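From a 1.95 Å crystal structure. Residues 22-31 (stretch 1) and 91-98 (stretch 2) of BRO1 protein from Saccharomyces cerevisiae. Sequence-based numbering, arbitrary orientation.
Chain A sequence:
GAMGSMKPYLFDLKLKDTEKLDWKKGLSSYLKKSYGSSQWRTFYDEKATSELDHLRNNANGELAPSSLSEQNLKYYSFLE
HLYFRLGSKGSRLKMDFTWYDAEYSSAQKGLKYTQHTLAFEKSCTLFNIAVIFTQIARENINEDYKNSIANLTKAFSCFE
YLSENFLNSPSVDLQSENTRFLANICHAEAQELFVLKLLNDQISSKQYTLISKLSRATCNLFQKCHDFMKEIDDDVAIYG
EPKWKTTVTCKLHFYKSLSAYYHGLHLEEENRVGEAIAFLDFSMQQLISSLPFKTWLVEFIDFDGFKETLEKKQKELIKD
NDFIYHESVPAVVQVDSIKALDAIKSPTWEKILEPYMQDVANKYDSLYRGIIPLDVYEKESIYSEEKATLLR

Stretch 1 22-31: DWKKGLSSYL
Stretch 2, residues 91-98: SRLKMDFT

Stretch 1 enters a helix at Trp-23 that runs through Leu-31 and beyond, with phi/psi near -64/-43 and i to i+4 bonds from Gly-26 N to Asp-22 O (2.9 Å) through Leu-31 N to Leu-27 O (3.0 Å). Stretch 2 passes along it in the reverse sense: Gly-26 lies nearest Met-95 (CA to CA 6.2 Å) and Tyr-30 nearest Leu-93 (CA to CA 6.0 Å). It leaves a 3-10 segment at Leu-93, turns through Lys-94 (phi/psi 55/40), extends at Met-95 (-74/134) and is a strand by Thr-98.

Asp-22 caps the helix. Its chi1 is t, and OD2 accepts from Lys-25 N at 2.9 Å, nearly linear at 171°. The CA-to-CB bond of Trp-23 (chi1 -94°, chi2 107°) points sideways to stretch 2, but the indole comes nearer to it. Met-95, m at all three chi angles, folds CE over the face of the six-membered ring of Trp-23, 4.0 Å from the centroid, in a CH-pi contact; its SD sits obliquely, 4.5 Å from the same centroid. Across the same six-membered ring, Trp-23 CZ2 meets the edge of the Phe-97 ring at CE2 (4.0 Å; Phe-97 chi1 m, chi2 130°).

Gly-26 leaves room for Met-95: an ideal CB on Gly-26 would clash with Met-95 CE, whereas Gly-26 C rests 4.1 Å from Met-95 SD. No direct hydrogen bond crosses the interface. Instead, one water donates to both Gly-26 O (2.6 Å) and Leu-93 O (2.8 Å), bridging two carbonyls that cannot bond each other.

One turn on, the CA-to-CB bond of Tyr-30 (chi1 t, chi2 72°) points toward stretch 2. Leu-93 (m, t) sets CD2 over one face of the Tyr-30 ring, 3.7 Å from the centroid and 10° off the normal, a CH-pi contact, while Tyr-30 CD1 approaches Arg-92 O at 3.7 Å.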

# COMPACT_ATOMS: atom_id res chain seq x y z
N ASP A 22 -16.54 -25.12 -4.84
CA ASP A 22 -16.74 -25.97 -6.01
C ASP A 22 -17.68 -25.30 -7.00
O ASP A 22 -18.90 -25.43 -6.90
CB ASP A 22 -17.30 -27.33 -5.59
CG ASP A 22 -17.41 -28.31 -6.76
OD1 ASP A 22 -17.61 -29.51 -6.52
OD2 ASP A 22 -17.28 -27.86 -7.92
N TRP A 23 -17.12 -24.57 -7.97
CA TRP A 23 -17.93 -23.89 -8.97
C TRP A 23 -18.71 -24.89 -9.84
O TRP A 23 -19.83 -24.59 -10.25
CB TRP A 23 -17.06 -23.01 -9.88
CG TRP A 23 -16.96 -21.57 -9.44
CD1 TRP A 23 -15.88 -20.96 -8.87
CD2 TRP A 23 -17.97 -20.56 -9.56
NE1 TRP A 23 -16.16 -19.62 -8.63
CE2 TRP A 23 -17.43 -19.36 -9.05
CE3 TRP A 23 -19.28 -20.56 -10.06
CZ2 TRP A 23 -18.16 -18.16 -9.01
CZ3 TRP A 23 -20.01 -19.36 -10.03
CH2 TRP A 23 -19.44 -18.18 -9.51
N LYS A 24 -18.13 -26.05 -10.11
CA LYS A 24 -18.82 -27.06 -10.93
C LYS A 24 -20.10 -27.52 -10.23
O LYS A 24 -21.19 -27.45 -10.80
CB LYS A 24 -17.90 -28.25 -11.19
CG LYS A 24 -16.63 -27.89 -11.95
CD LYS A 24 -15.67 -29.07 -12.08
CE LYS A 24 -16.20 -30.12 -13.04
NZ LYS A 24 -15.25 -31.26 -13.21
N LYS A 25 -19.97 -27.99 -9.00
CA LYS A 25 -21.13 -28.46 -8.25
C LYS A 25 -22.11 -27.32 -7.98
O LYS A 25 -23.33 -27.50 -8.10
CB LYS A 25 -20.68 -29.06 -6.91
CG LYS A 25 -21.82 -29.49 -6.00
CD LYS A 25 -21.29 -30.05 -4.69
CE LYS A 25 -22.42 -30.37 -3.72
NZ LYS A 25 -21.93 -30.84 -2.40
N GLY A 26 -21.59 -26.15 -7.63
CA GLY A 26 -22.44 -25.01 -7.34
C GLY A 26 -23.24 -24.50 -8.52
O GLY A 26 -24.40 -24.12 -8.38
N LEU A 27 -22.62 -24.49 -9.69
CA LEU A 27 -23.29 -24.00 -10.89
C LEU A 27 -24.27 -25.03 -11.44
O LEU A 27 -25.37 -24.68 -11.87
CB LEU A 27 -22.25 -23.63 -11.95
CG LEU A 27 -22.68 -22.63 -13.02
CD1 LEU A 27 -23.44 -21.47 -12.39
CD2 LEU A 27 -21.45 -22.13 -13.76
N SER A 28 -23.89 -26.30 -11.42
CA SER A 28 -24.78 -27.33 -11.93
C SER A 28 -26.01 -27.45 -11.02
O SER A 28 -27.13 -27.63 -11.50
CB SER A 28 -24.05 -28.68 -12.05
OG SER A 28 -23.52 -29.10 -10.80
N SER A 29 -25.80 -27.34 -9.71
CA SER A 29 -26.91 -27.43 -8.78
C SER A 29 -27.91 -26.33 -9.08
O SER A 29 -29.11 -26.59 -9.21
CB SER A 29 -26.43 -27.30 -7.33
OG SER A 29 -25.70 -28.45 -6.95
N TYR A 30 -27.42 -25.10 -9.21
CA TYR A 30 -28.29 -23.97 -9.52
C TYR A 30 -29.10 -24.27 -10.78
O TYR A 30 -30.31 -24.05 -10.82
CB TYR A 30 -27.47 -22.70 -9.74
CG TYR A 30 -28.27 -21.56 -10.32
CD1 TYR A 30 -29.20 -20.87 -9.54
CD2 TYR A 30 -28.11 -21.18 -11.65
CE1 TYR A 30 -29.96 -19.83 -10.09
CE2 TYR A 30 -28.86 -20.15 -12.20
CZ TYR A 30 -29.79 -19.48 -11.42
OH TYR A 30 -30.53 -18.46 -11.98
N LEU A 31 -28.41 -24.77 -11.81
CA LEU A 31 -29.05 -25.10 -13.08
C LEU A 31 -30.08 -26.22 -12.93
O LEU A 31 -31.19 -26.11 -13.45
CB LEU A 31 -27.98 -25.51 -14.11
CG LEU A 31 -26.99 -24.41 -14.51
CD1 LEU A 31 -25.90 -24.99 -15.39
CD2 LEU A 31 -27.73 -23.30 -15.24
N SER A 91 -26.68 -13.11 -6.14
CA SER A 91 -26.86 -13.89 -4.92
C SER A 91 -27.76 -15.11 -5.10
O SER A 91 -27.73 -16.03 -4.28
CB SER A 91 -27.44 -13.01 -3.82
OG SER A 91 -26.65 -11.85 -3.62
N ARG A 92 -28.55 -15.11 -6.17
CA ARG A 92 -29.45 -16.24 -6.43
C ARG A 92 -28.69 -17.53 -6.72
O ARG A 92 -29.25 -18.62 -6.62
CB ARG A 92 -30.39 -15.91 -7.60
CG ARG A 92 -31.33 -14.75 -7.30
CD ARG A 92 -32.39 -14.57 -8.38
NE ARG A 92 -33.29 -13.47 -8.04
CZ ARG A 92 -34.31 -13.07 -8.79
NH1 ARG A 92 -34.57 -13.68 -9.94
NH2 ARG A 92 -35.07 -12.06 -8.39
N LEU A 93 -27.41 -17.40 -7.08
CA LEU A 93 -26.60 -18.59 -7.36
C LEU A 93 -26.33 -19.33 -6.06
O LEU A 93 -26.01 -20.51 -6.06
CB LEU A 93 -25.27 -18.18 -8.02
CG LEU A 93 -25.35 -17.49 -9.38
CD1 LEU A 93 -23.94 -17.18 -9.88
CD2 LEU A 93 -26.10 -18.37 -10.37
N LYS A 94 -26.46 -18.62 -4.94
CA LYS A 94 -26.22 -19.21 -3.63
C LYS A 94 -24.84 -19.86 -3.52
O LYS A 94 -24.71 -20.94 -2.94
CB LYS A 94 -27.30 -20.25 -3.31
CG LYS A 94 -28.72 -19.71 -3.32
CD LYS A 94 -28.92 -18.63 -2.26
CE LYS A 94 -30.33 -18.05 -2.32
NZ LYS A 94 -31.36 -19.10 -2.11
N MET A 95 -23.82 -19.22 -4.08
CA MET A 95 -22.47 -19.75 -3.99
C MET A 95 -22.02 -19.47 -2.57
O MET A 95 -22.20 -18.36 -2.06
CB MET A 95 -21.55 -19.03 -4.98
CG MET A 95 -21.94 -19.20 -6.44
SD MET A 95 -22.07 -20.92 -6.90
CE MET A 95 -20.39 -21.49 -6.61
N ASP A 96 -21.43 -20.47 -1.91
CA ASP A 96 -20.98 -20.28 -0.54
C ASP A 96 -19.59 -19.65 -0.43
O ASP A 96 -18.66 -20.27 0.07
CB ASP A 96 -20.99 -21.61 0.23
CG ASP A 96 -22.41 -22.11 0.50
OD1 ASP A 96 -23.33 -21.29 0.70
OD2 ASP A 96 -22.58 -23.35 0.54
N PHE A 97 -19.46 -18.41 -0.89
CA PHE A 97 -18.20 -17.66 -0.82
C PHE A 97 -17.81 -17.54 0.65
O PHE A 97 -18.50 -16.87 1.44
CB PHE A 97 -18.40 -16.27 -1.43
CG PHE A 97 -18.83 -16.28 -2.89
CD1 PHE A 97 -19.91 -15.52 -3.31
CD2 PHE A 97 -18.11 -17.00 -3.84
CE1 PHE A 97 -20.28 -15.46 -4.66
CE2 PHE A 97 -18.45 -16.95 -5.19
CZ PHE A 97 -19.54 -16.18 -5.61
N THR A 98 -16.70 -18.17 1.03
CA THR A 98 -16.25 -18.17 2.42
C THR A 98 -14.83 -17.62 2.61
O THR A 98 -13.85 -18.21 2.13
CB THR A 98 -16.33 -19.61 2.98
OG1 THR A 98 -17.68 -20.09 2.85
CG2 THR A 98 -15.92 -19.66 4.46
O HOH W 1 -25.57 -23.28 -6.22